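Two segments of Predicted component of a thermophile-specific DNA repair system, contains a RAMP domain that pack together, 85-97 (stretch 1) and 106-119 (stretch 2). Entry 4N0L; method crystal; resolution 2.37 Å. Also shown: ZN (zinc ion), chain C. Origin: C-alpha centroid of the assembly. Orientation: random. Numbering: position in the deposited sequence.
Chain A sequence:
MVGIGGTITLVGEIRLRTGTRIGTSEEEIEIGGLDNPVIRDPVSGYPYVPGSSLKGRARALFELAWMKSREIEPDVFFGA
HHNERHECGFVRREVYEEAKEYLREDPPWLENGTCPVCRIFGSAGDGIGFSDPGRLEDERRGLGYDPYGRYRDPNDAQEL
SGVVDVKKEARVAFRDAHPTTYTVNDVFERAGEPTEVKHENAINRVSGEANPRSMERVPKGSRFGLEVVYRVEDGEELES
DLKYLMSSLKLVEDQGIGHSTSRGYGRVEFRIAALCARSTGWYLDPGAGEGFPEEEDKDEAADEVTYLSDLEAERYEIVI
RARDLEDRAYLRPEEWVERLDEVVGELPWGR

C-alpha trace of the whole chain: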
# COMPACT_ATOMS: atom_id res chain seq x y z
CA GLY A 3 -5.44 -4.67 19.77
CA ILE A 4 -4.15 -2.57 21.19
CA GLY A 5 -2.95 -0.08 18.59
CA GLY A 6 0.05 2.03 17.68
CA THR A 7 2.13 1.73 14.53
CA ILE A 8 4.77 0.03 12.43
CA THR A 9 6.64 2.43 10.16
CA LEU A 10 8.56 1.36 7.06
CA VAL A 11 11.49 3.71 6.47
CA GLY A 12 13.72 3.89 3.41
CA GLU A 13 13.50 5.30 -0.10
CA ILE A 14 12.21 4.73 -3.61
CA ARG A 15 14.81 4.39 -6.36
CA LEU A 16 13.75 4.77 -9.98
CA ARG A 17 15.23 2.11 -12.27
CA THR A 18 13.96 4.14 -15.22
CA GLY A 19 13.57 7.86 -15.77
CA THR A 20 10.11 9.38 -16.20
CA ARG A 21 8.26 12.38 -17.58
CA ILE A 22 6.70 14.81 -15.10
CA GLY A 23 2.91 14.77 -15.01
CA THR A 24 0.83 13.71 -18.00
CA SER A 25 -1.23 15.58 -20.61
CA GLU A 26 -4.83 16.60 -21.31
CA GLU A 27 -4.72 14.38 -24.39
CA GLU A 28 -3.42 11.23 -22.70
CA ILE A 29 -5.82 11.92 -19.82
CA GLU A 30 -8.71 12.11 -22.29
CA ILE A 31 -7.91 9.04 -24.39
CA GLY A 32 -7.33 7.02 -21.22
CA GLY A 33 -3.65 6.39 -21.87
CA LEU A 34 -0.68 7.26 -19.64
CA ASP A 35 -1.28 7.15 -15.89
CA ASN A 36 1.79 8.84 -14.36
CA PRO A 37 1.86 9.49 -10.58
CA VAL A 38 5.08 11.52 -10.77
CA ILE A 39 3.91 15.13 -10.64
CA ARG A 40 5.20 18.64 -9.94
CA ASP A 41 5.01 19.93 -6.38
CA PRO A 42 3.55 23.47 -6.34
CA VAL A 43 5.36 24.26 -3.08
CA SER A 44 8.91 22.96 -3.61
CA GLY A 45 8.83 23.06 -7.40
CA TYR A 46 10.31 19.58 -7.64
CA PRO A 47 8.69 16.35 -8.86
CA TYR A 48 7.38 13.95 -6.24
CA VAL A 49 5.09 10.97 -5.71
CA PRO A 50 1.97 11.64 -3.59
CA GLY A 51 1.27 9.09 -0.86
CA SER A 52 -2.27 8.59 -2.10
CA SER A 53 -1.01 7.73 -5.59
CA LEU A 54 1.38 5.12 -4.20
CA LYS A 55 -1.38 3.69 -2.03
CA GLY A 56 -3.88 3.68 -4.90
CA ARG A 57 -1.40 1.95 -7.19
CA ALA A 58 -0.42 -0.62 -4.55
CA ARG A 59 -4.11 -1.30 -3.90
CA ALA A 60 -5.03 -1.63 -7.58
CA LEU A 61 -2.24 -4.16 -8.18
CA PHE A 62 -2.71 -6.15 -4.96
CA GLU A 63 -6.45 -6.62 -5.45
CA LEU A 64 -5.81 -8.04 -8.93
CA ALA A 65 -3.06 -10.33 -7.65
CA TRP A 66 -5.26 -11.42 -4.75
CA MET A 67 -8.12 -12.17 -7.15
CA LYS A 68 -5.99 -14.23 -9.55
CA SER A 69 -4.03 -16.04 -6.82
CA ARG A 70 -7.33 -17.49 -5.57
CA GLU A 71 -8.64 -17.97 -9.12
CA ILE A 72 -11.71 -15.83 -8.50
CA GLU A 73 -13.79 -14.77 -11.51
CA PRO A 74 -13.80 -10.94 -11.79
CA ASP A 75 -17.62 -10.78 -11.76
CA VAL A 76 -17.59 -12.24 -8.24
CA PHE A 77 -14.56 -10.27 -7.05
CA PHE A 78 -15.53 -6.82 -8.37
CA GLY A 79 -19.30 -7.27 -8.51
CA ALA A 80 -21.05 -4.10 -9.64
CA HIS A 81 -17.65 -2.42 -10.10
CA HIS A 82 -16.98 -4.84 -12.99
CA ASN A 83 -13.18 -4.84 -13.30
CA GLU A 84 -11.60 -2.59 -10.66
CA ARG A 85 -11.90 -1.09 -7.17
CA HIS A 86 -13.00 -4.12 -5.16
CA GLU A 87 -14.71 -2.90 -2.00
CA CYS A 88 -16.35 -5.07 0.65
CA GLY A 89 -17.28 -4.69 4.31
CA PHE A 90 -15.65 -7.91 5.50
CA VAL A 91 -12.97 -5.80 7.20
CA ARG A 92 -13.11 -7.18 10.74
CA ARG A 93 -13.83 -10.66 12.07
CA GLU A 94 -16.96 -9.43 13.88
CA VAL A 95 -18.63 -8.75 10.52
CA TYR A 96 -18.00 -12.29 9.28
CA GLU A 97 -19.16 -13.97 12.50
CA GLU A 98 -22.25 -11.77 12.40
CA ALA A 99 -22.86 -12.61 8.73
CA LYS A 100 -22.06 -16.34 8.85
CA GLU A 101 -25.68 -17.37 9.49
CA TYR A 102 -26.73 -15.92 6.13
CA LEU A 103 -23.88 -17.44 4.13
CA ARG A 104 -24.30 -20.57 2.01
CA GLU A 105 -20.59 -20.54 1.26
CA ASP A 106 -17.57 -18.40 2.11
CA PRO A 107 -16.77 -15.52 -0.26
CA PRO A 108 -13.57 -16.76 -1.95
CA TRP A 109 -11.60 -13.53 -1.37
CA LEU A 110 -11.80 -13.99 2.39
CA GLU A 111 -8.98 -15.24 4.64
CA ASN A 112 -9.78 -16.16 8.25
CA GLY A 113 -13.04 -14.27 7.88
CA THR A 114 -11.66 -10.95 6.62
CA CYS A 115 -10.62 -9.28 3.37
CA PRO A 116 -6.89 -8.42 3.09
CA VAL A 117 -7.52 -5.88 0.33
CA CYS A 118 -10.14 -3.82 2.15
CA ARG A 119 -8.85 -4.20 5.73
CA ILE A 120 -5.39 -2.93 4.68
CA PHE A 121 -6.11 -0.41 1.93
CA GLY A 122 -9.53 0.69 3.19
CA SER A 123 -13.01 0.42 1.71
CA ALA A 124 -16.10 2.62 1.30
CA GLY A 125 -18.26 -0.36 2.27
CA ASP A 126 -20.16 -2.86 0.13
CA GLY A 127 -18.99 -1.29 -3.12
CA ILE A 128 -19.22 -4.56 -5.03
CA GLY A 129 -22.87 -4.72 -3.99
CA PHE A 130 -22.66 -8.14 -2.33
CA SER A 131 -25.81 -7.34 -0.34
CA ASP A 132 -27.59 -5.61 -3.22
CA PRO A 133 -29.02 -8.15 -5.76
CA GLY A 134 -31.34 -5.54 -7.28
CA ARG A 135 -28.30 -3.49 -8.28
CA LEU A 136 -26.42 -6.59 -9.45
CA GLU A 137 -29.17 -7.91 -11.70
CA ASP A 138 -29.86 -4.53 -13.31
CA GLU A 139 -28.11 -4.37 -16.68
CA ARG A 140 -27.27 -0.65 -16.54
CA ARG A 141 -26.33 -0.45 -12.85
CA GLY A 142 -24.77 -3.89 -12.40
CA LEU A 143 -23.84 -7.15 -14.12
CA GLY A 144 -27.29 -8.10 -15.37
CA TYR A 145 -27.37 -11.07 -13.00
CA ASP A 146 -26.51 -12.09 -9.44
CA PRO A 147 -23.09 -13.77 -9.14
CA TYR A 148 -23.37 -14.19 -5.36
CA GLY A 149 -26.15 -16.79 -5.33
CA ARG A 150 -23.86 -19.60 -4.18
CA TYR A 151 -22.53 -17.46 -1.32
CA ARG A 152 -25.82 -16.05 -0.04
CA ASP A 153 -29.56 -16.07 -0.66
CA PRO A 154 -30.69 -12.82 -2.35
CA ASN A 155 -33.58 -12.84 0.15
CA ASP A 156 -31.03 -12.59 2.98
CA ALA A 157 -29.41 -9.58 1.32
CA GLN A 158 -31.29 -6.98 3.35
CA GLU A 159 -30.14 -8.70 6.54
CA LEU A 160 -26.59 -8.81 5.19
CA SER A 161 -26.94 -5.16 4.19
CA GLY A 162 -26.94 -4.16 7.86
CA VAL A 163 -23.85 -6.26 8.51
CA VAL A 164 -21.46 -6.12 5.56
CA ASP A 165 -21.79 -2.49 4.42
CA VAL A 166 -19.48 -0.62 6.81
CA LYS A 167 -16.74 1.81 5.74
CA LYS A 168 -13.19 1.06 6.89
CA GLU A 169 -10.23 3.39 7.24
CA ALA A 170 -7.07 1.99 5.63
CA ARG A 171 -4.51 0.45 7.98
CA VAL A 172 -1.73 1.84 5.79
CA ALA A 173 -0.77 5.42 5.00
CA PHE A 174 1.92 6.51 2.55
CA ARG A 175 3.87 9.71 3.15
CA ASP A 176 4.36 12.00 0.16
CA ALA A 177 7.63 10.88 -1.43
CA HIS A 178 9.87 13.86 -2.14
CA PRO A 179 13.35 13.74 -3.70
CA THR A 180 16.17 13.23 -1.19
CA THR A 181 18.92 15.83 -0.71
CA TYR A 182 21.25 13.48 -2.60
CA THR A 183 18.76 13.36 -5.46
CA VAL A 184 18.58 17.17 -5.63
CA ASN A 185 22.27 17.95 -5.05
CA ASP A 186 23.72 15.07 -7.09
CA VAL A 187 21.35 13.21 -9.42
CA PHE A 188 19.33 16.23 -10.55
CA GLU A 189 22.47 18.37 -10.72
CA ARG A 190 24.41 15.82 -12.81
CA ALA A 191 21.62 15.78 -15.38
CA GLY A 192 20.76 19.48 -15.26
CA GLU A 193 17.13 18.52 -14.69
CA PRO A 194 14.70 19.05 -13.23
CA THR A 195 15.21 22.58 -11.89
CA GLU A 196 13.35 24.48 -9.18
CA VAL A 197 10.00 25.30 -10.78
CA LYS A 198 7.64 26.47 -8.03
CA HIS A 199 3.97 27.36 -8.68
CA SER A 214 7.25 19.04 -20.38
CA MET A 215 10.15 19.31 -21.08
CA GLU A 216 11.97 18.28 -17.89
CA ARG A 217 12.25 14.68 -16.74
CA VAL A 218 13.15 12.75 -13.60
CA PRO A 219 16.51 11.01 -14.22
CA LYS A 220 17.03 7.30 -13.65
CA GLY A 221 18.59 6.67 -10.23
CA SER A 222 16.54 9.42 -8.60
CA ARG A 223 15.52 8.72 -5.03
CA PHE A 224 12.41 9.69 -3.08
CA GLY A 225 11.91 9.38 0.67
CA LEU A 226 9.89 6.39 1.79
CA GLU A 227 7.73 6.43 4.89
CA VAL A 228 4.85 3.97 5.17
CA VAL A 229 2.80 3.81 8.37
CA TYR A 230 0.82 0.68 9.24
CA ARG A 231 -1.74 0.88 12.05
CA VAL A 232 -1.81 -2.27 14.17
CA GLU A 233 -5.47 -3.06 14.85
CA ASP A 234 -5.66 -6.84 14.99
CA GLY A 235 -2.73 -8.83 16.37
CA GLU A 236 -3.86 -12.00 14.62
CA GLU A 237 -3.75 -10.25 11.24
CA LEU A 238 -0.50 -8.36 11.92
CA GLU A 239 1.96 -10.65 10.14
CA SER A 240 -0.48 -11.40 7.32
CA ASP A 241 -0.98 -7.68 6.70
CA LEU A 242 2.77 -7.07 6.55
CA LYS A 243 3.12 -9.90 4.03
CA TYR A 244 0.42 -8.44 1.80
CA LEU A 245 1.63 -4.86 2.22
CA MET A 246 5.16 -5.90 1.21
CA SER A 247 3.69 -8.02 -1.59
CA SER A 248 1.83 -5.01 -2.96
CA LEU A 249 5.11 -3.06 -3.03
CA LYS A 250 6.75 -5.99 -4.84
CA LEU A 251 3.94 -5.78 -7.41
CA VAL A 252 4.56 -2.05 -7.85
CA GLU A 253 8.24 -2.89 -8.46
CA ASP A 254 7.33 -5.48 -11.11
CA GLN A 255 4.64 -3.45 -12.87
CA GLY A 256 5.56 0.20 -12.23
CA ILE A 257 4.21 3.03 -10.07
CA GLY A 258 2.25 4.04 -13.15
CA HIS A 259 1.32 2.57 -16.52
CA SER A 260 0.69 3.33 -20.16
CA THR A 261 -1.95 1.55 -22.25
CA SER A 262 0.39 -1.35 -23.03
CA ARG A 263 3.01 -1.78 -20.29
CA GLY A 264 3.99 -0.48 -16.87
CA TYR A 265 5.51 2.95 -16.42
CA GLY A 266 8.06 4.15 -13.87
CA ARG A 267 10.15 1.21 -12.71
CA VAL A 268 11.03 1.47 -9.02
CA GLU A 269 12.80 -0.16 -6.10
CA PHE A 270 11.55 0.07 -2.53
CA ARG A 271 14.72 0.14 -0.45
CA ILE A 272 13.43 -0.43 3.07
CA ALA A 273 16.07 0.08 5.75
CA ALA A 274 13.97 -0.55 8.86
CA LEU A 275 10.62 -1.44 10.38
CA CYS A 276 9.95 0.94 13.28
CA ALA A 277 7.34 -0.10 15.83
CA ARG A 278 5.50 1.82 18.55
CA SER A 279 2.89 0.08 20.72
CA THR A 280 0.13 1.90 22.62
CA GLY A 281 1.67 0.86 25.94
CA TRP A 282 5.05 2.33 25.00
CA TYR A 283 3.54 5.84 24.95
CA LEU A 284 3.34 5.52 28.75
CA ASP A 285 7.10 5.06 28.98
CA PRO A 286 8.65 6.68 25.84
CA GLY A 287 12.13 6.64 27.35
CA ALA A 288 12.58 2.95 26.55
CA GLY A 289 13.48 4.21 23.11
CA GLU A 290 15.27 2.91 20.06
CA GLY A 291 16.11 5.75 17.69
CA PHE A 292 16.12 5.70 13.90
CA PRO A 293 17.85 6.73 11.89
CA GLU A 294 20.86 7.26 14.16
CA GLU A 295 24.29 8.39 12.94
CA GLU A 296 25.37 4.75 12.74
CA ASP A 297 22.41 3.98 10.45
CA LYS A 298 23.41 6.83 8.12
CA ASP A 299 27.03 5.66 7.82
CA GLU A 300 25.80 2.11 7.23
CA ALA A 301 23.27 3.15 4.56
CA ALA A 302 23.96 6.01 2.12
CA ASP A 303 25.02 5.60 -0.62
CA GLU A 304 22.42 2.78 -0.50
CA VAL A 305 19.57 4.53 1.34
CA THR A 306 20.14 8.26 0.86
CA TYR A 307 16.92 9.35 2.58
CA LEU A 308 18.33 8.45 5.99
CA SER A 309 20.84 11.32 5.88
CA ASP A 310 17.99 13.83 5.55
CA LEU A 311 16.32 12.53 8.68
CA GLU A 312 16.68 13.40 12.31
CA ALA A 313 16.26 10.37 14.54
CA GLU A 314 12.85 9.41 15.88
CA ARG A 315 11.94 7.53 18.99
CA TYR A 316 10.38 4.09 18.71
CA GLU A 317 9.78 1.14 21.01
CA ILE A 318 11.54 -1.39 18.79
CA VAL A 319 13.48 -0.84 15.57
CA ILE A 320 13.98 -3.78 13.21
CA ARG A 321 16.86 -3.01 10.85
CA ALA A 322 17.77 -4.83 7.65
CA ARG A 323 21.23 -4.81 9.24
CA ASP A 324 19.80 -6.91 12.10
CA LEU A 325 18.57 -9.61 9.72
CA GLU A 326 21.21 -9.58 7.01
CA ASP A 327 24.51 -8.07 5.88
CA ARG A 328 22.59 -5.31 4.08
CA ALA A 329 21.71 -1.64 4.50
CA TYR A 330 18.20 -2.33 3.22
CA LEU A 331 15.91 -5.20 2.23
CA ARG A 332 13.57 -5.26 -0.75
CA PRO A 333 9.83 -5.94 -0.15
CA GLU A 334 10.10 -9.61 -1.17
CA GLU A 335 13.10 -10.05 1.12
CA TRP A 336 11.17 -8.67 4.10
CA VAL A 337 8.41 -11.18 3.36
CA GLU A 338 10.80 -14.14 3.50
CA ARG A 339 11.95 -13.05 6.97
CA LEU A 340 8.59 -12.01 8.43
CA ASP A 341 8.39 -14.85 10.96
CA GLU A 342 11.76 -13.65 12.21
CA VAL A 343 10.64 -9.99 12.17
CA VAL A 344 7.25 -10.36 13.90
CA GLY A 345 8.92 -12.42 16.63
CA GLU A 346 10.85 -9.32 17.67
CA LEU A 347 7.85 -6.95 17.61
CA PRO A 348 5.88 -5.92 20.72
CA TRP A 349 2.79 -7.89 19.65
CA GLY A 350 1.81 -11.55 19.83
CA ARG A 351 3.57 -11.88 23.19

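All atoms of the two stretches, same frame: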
# COMPACT_ATOMS: atom_id res chain seq x y z
N ARG A 85 -11.44 -1.61 -8.46
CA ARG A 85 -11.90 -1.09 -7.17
C ARG A 85 -12.82 -2.07 -6.44
O ARG A 85 -14.01 -1.80 -6.26
CB ARG A 85 -12.62 0.25 -7.36
N HIS A 86 -12.28 -3.21 -6.03
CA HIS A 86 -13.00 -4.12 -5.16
C HIS A 86 -13.19 -3.47 -3.80
O HIS A 86 -12.22 -3.01 -3.19
CB HIS A 86 -12.27 -5.46 -5.00
CG HIS A 86 -12.64 -6.21 -3.75
ND1 HIS A 86 -13.59 -7.20 -3.73
CD2 HIS A 86 -12.18 -6.11 -2.48
CE1 HIS A 86 -13.71 -7.68 -2.50
NE2 HIS A 86 -12.86 -7.04 -1.72
N GLU A 87 -14.43 -3.40 -3.34
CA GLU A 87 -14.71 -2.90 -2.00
C GLU A 87 -15.76 -3.77 -1.31
O GLU A 87 -16.85 -3.96 -1.84
CB GLU A 87 -15.18 -1.45 -2.06
CG GLU A 87 -14.09 -0.46 -2.44
CD GLU A 87 -14.61 0.95 -2.60
OE1 GLU A 87 -15.37 1.20 -3.55
OE2 GLU A 87 -14.26 1.81 -1.76
N CYS A 88 -15.41 -4.30 -0.15
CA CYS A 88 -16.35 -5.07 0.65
C CYS A 88 -16.28 -4.62 2.10
O CYS A 88 -15.39 -3.87 2.48
CB CYS A 88 -16.07 -6.57 0.54
SG CYS A 88 -14.67 -7.14 1.52
N GLY A 89 -17.23 -5.09 2.91
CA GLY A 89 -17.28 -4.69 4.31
C GLY A 89 -16.74 -5.75 5.25
O GLY A 89 -16.77 -5.57 6.46
N PHE A 90 -16.23 -6.84 4.69
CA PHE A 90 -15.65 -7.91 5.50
C PHE A 90 -14.27 -7.48 6.00
O PHE A 90 -13.25 -8.09 5.64
CB PHE A 90 -15.54 -9.20 4.70
CG PHE A 90 -16.87 -9.80 4.32
CD1 PHE A 90 -17.57 -10.59 5.22
CD2 PHE A 90 -17.41 -9.57 3.07
CE1 PHE A 90 -18.79 -11.14 4.87
CE2 PHE A 90 -18.63 -10.12 2.71
CZ PHE A 90 -19.32 -10.91 3.61
N VAL A 91 -14.23 -6.44 6.83
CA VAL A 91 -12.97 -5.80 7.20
C VAL A 91 -12.53 -6.13 8.62
O VAL A 91 -11.38 -5.88 8.99
CB VAL A 91 -13.08 -4.27 7.06
CG1 VAL A 91 -13.20 -3.88 5.60
CG2 VAL A 91 -14.27 -3.75 7.85
N ARG A 92 -13.44 -6.69 9.41
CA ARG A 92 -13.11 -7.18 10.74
C ARG A 92 -13.86 -8.48 11.00
O ARG A 92 -14.93 -8.71 10.43
CB ARG A 92 -13.45 -6.13 11.81
CG ARG A 92 -14.49 -5.12 11.36
CD ARG A 92 -15.68 -5.08 12.30
NE ARG A 92 -15.36 -4.47 13.58
N ARG A 93 -13.29 -9.33 11.85
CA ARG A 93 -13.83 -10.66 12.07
C ARG A 93 -15.25 -10.65 12.64
O ARG A 93 -16.01 -11.58 12.40
CB ARG A 93 -12.92 -11.47 12.98
CG ARG A 93 -11.84 -12.24 12.24
CD ARG A 93 -11.11 -13.20 13.16
NE ARG A 93 -10.67 -12.54 14.38
CZ ARG A 93 -9.61 -11.75 14.46
NH1 ARG A 93 -8.87 -11.51 13.38
NH2 ARG A 93 -9.29 -11.19 15.62
N GLU A 94 -15.60 -9.60 13.38
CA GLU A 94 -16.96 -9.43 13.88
C GLU A 94 -17.98 -9.55 12.75
O GLU A 94 -18.92 -10.33 12.83
CB GLU A 94 -17.12 -8.09 14.59
CG GLU A 94 -16.55 -8.04 15.99
CD GLU A 94 -16.06 -6.65 16.37
OE1 GLU A 94 -15.47 -5.98 15.51
OE2 GLU A 94 -16.28 -6.24 17.53
N VAL A 95 -17.77 -8.75 11.71
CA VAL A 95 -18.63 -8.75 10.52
C VAL A 95 -18.89 -10.15 9.98
O VAL A 95 -20.04 -10.51 9.72
CB VAL A 95 -18.02 -7.88 9.40
CG1 VAL A 95 -18.80 -8.06 8.11
CG2 VAL A 95 -17.99 -6.42 9.81
N TYR A 96 -17.84 -10.94 9.81
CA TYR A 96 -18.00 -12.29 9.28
C TYR A 96 -18.78 -13.21 10.22
O TYR A 96 -19.62 -13.98 9.77
CB TYR A 96 -16.65 -12.93 8.96
CG TYR A 96 -16.76 -14.37 8.52
CD1 TYR A 96 -17.16 -14.69 7.23
CD2 TYR A 96 -16.48 -15.41 9.40
CE1 TYR A 96 -17.28 -16.00 6.82
CE2 TYR A 96 -16.60 -16.73 9.00
CZ TYR A 96 -16.99 -17.02 7.71
OH TYR A 96 -17.11 -18.33 7.30
N GLU A 97 -18.48 -13.13 11.52
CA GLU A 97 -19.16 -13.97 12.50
C GLU A 97 -20.64 -13.62 12.48
O GLU A 97 -21.51 -14.49 12.51
CB GLU A 97 -18.58 -13.76 13.91
CG GLU A 97 -17.07 -13.92 14.04
CD GLU A 97 -16.61 -15.37 14.08
OE1 GLU A 97 -15.77 -15.70 14.94
OE2 GLU A 97 -17.08 -16.17 13.24
N ASP A 106 -18.47 -19.51 1.84
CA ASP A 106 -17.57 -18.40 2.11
C ASP A 106 -17.19 -17.67 0.83
O ASP A 106 -16.80 -18.31 -0.15
CB ASP A 106 -16.30 -18.88 2.82
CG ASP A 106 -16.59 -19.45 4.20
OD1 ASP A 106 -17.42 -18.87 4.93
OD2 ASP A 106 -15.97 -20.48 4.55
N PRO A 107 -17.33 -16.34 0.82
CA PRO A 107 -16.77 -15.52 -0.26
C PRO A 107 -15.30 -15.86 -0.46
O PRO A 107 -14.55 -15.85 0.51
CB PRO A 107 -16.96 -14.09 0.24
CG PRO A 107 -18.09 -14.17 1.20
CD PRO A 107 -18.01 -15.52 1.84
N PRO A 108 -14.89 -16.17 -1.70
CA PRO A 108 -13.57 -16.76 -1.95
C PRO A 108 -12.40 -15.81 -1.72
O PRO A 108 -11.25 -16.26 -1.67
CB PRO A 108 -13.65 -17.17 -3.42
CG PRO A 108 -14.63 -16.23 -4.01
CD PRO A 108 -15.65 -15.97 -2.94
N TRP A 109 -12.67 -14.51 -1.57
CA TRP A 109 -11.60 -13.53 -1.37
C TRP A 109 -11.36 -13.29 0.11
O TRP A 109 -10.66 -12.35 0.49
CB TRP A 109 -11.94 -12.21 -2.06
CG TRP A 109 -13.13 -11.52 -1.47
CD1 TRP A 109 -13.14 -10.66 -0.41
CD2 TRP A 109 -14.49 -11.61 -1.92
NE1 TRP A 109 -14.42 -10.22 -0.17
CE2 TRP A 109 -15.26 -10.79 -1.08
CE3 TRP A 109 -15.12 -12.32 -2.95
CZ2 TRP A 109 -16.64 -10.65 -1.24
CZ3 TRP A 109 -16.49 -12.18 -3.10
CH2 TRP A 109 -17.23 -11.35 -2.25
N LEU A 110 -11.94 -14.14 0.95
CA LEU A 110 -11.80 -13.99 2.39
C LEU A 110 -10.69 -14.89 2.93
O LEU A 110 -10.48 -15.99 2.43
CB LEU A 110 -13.13 -14.30 3.09
CG LEU A 110 -14.18 -13.19 3.07
CD1 LEU A 110 -15.31 -13.49 4.06
CD2 LEU A 110 -13.56 -11.84 3.35
N GLU A 111 -9.97 -14.41 3.95
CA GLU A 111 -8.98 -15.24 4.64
C GLU A 111 -9.14 -15.07 6.15
O GLU A 111 -9.02 -13.96 6.68
CB GLU A 111 -7.56 -14.87 4.22
CG GLU A 111 -6.49 -15.79 4.81
CD GLU A 111 -5.11 -15.52 4.25
OE1 GLU A 111 -4.56 -14.44 4.54
OE2 GLU A 111 -4.56 -16.40 3.54
N ASN A 112 -9.41 -16.18 6.84
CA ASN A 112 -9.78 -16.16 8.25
C ASN A 112 -10.88 -15.14 8.55
O ASN A 112 -10.83 -14.44 9.56
CB ASN A 112 -8.55 -15.89 9.12
CG ASN A 112 -7.44 -16.90 8.91
OD1 ASN A 112 -7.70 -18.09 8.70
ND2 ASN A 112 -6.20 -16.44 8.96
N GLY A 113 -11.86 -15.07 7.66
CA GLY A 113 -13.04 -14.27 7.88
C GLY A 113 -12.98 -12.81 7.44
O GLY A 113 -13.99 -12.11 7.49
N THR A 114 -11.81 -12.35 7.01
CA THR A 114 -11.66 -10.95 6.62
C THR A 114 -10.99 -10.78 5.26
O THR A 114 -10.32 -11.68 4.77
CB THR A 114 -10.86 -10.15 7.67
OG1 THR A 114 -9.55 -10.71 7.79
CG2 THR A 114 -11.56 -10.17 9.02
N CYS A 115 -11.18 -9.60 4.68
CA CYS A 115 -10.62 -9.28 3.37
C CYS A 115 -9.33 -8.49 3.50
O CYS A 115 -9.34 -7.37 4.01
CB CYS A 115 -11.63 -8.50 2.53
SG CYS A 115 -11.12 -8.17 0.82
N PRO A 116 -8.21 -9.07 3.05
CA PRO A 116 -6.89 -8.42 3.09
C PRO A 116 -6.86 -7.10 2.33
O PRO A 116 -6.29 -6.13 2.82
CB PRO A 116 -5.97 -9.45 2.43
CG PRO A 116 -6.68 -10.75 2.59
CD PRO A 116 -8.13 -10.43 2.50
N VAL A 117 -7.46 -7.08 1.14
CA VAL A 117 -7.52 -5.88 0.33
C VAL A 117 -8.14 -4.70 1.08
O VAL A 117 -7.52 -3.65 1.23
CB VAL A 117 -8.33 -6.11 -0.96
CG1 VAL A 117 -8.45 -4.81 -1.76
CG2 VAL A 117 -7.69 -7.20 -1.81
N CYS A 118 -9.37 -4.90 1.54
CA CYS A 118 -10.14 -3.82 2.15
C CYS A 118 -9.68 -3.47 3.57
O CYS A 118 -9.71 -2.30 3.96
CB CYS A 118 -11.63 -4.18 2.14
SG CYS A 118 -12.36 -4.26 0.47
N ARG A 119 -9.27 -4.47 4.35
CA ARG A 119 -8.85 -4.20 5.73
C ARG A 119 -7.53 -3.42 5.78
O ARG A 119 -7.28 -2.66 6.71
CB ARG A 119 -8.73 -5.51 6.52
CG ARG A 119 -7.40 -6.24 6.35
CD ARG A 119 -7.48 -7.70 6.79
NE ARG A 119 -6.17 -8.34 6.73
CZ ARG A 119 -5.97 -9.65 6.60
NH1 ARG A 119 -7.01 -10.47 6.52
NH2 ARG A 119 -4.74 -10.13 6.56
ZN ZN C . -12.68 -6.55 0.25

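Packing of segments 85-97 and 106-119 around a zinc ion; the contact buries 789 Å², both sides summed. At the apolar centre, Phe90 (chi1 m) points toward the second segment and meets Leu110, whose CD1 lies over one face of the Phe90 ring, 4.2 Å from its centroid and 25° off the normal, a CH-pi contact. Leu110 CD2 also approaches Phe90 CB at 3.6 Å, and Phe90 CZ reaches Pro107 CG at 4.2 Å, so that the ring rests against the turn Pro107-Leu110. Leu110 CD1 lies 3.9 Å from Tyr96 CD1 as well, so this one methyl carbon touches both aromatic side chains. Gly113 CA sits over a face of Tyr96, 4.1 Å from the ring centroid. A CB here would stand only 3.3 Å from Tyr96 CD2, and the backbone angles of Gly113 (88/-6), within the type I' turn Glu111-Thr114, by themselves call for glycine. Beside it, the methyl group of Thr114 packs on the start of the first-segment helix, with Thr114 CG2 3.4 Å from Arg93 N. Val91 CG1 touches Cys118 CB at 3.8 Å.

The zinc ion joins the segments by taking two ligands from each: His86 NE2 at 2.0 Å and Cys88 SG at 2.4 Å from ZN, Cys115 SG and Cys118 SG each at 2.3 Å from ZN. Trp109 braces this site. The edge of the His86 imidazole is directed at the face of the Trp109 five-membered ring, with centroids 4.6 Å apart and planes at 73°, while Trp109 NE1 gives a weak hydrogen bond to Cys88 SG (3.5 Å). Two of the ligand sulfurs thus accept hydrogen bonds across the contact, for Cys88 N also donates to Cys118 SG at 3.1 Å with a nearly straight angle of 163°. Such bonds help to offset the negative charge of zinc-bound thiolates.

Backbone pairing continues the link: Cys115 N donates to Phe90 O at 2.7 Å, and the same oxygen receives a CA-H...O contact from Thr114 CA at 3.4 Å. Cys115 is the N-cap residue of the second-segment helix, so this bond ties down the helix start as well as a metal ligand.

At the polar edge, Tyr96 OH donates a very short hydrogen bond to Asp106 OD1, 2.5 Å long, with the carboxylate oxygen near the plane of the ring. Arg93 lies nearby, its CG 3.6 Å from Asn112 O, while its guanidinium group is hydrogen-bonded elsewhere in the structure.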